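Local coordinates for RNA-induced transcriptional silencing complex protein tas3 (PDB 3D1B) that forms, with Ago1 and Chp1, the core of the RITS complex, which acts in RNA interference for heterochromatin formation and accurate chromosome segregation, at residues 30-33 / 34-38. Residues are numbered along the deposited sequence; the frame is centred on the assembly and turned at random.
Sequences TNSS and CAEAL
Asn31 O receives two backbone amides at once. Cys34 N approaches Asn31 O to 2.7 Å, lying well above the carbonyl plane (54° out of it), and Ala35 N makes a weak bond to Asn31 O at 3.3 Å. The next two carbonyls accept i+4 amides. Glu36 N reaches Ser32 O at 2.9 Å in a nearly straight bond (161° at the hydrogen). Ala37 N reaches Ser33 O, also at 2.9 Å. This is the opening turn of helix 32-46, with Asn31 in the N-cap position, in the all-helical C-terminal motif of Tas3. The Asn31 side chain makes no capping bond; its CB instead rests against Cys34 SG at 3.6 Å, on the buried side where Phe28 and Val59 also meet the cysteine. Along the exposed side, Glu36 leaves with CG anti to its carbonyl carbon (chi1 -76°), and a bend at chi2 then lays the carboxylate over Ser32 O. There Glu36 OE2 accepts a weak bond from Ser32 OG at 3.4 Å, while also sitting 3.1 Å from Ser32 O, a meeting of two acceptors that is probably unfavourable. Ser33 OG hydrogen-bonds to the carbonyl of Ala62, tying this turn to the loop after helix 52-60.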
loop_
_atom_site.group_PDB
_atom_site.type_symbol
_atom_site.label_atom_id
_atom_site.label_comp_id
_atom_site.label_asym_id
_atom_site.label_seq_id
_atom_site.Cartn_x
_atom_site.Cartn_y
_atom_site.Cartn_z
ATOM N N THR A 30 14.321 17.555 2.652
ATOM C CA THR A 30 15.444 17.482 3.581
ATOM C C THR A 30 15.972 16.051 3.642
ATOM O O THR A 30 16.954 15.774 4.324
ATOM C CB THR A 30 15.061 17.948 5.011
ATOM O OG1 THR A 30 13.928 17.213 5.483
ATOM C CG2 THR A 30 14.742 19.428 5.014
ATOM N N ASN A 31 15.313 15.144 2.919
ATOM C CA ASN A 31 15.720 13.741 2.876
ATOM C C ASN A 31 16.056 13.291 1.462
ATOM O O ASN A 31 15.178 12.832 0.725
ATOM C CB ASN A 31 14.614 12.833 3.420
ATOM C CG ASN A 31 14.492 12.900 4.924
ATOM O OD1 ASN A 31 13.780 13.741 5.468
ATOM N ND2 ASN A 31 15.202 12.017 5.608
ATOM N N SER A 32 17.323 13.411 1.080
ATOM C CA SER A 32 17.732 13.005 -0.260
ATOM C C SER A 32 17.363 11.547 -0.497
ATOM O O SER A 32 17.134 11.137 -1.632
ATOM C CB SER A 32 19.239 13.185 -0.443
ATOM O OG SER A 32 19.957 12.316 0.412
ATOM N N SER A 33 17.310 10.768 0.579
ATOM C CA SER A 33 16.958 9.355 0.477
ATOM C C SER A 33 15.524 9.207 -0.026
ATOM O O SER A 33 15.197 8.234 -0.699
ATOM C CB SER A 33 17.113 8.658 1.834
ATOM O OG SER A 33 16.295 9.260 2.820
ATOM N N CYS A 34 14.671 10.172 0.303
ATOM C CA CYS A 34 13.289 10.131 -0.162
ATOM C C CYS A 34 13.248 10.453 -1.652
ATOM O O CYS A 34 12.489 9.851 -2.403
ATOM C CB CYS A 34 12.423 11.134 0.604
ATOM S SG CYS A 34 12.025 10.610 2.291
ATOM N N ALA A 35 14.064 11.412 -2.080
ATOM C CA ALA A 35 14.106 11.777 -3.491
ATOM C C ALA A 35 14.608 10.578 -4.291
ATOM O O ALA A 35 14.076 10.253 -5.357
ATOM C CB ALA A 35 15.029 12.985 -3.697
ATOM N N GLU A 36 15.633 9.915 -3.761
ATOM C CA GLU A 36 16.210 8.746 -4.405
ATOM C C GLU A 36 15.186 7.616 -4.487
ATOM O O GLU A 36 15.114 6.899 -5.484
ATOM C CB GLU A 36 17.447 8.286 -3.630
ATOM C CG GLU A 36 18.671 9.167 -3.862
ATOM C CD GLU A 36 19.578 9.261 -2.647
ATOM O OE1 GLU A 36 19.825 8.222 -1.997
ATOM O OE2 GLU A 36 20.054 10.379 -2.348
ATOM N N ALA A 37 14.396 7.464 -3.428
ATOM C CA ALA A 37 13.375 6.421 -3.377
ATOM C C ALA A 37 12.279 6.673 -4.411
ATOM O O ALA A 37 11.814 5.748 -5.081
ATOM C CB ALA A 37 12.774 6.364 -1.974
ATOM N N LEU A 38 11.865 7.927 -4.550
ATOM C CA LEU A 38 10.818 8.257 -5.510
ATOM C C LEU A 38 11.239 7.876 -6.929
ATOM O O LEU A 38 10.427 7.392 -7.717
ATOM C CB LEU A 38 10.487 9.750 -5.449
ATOM C CG LEU A 38 9.365 10.205 -6.385
ATOM C CD1 LEU A 38 8.075 9.449 -6.067
ATOM C CD2 LEU A 38 9.163 11.702 -6.234
#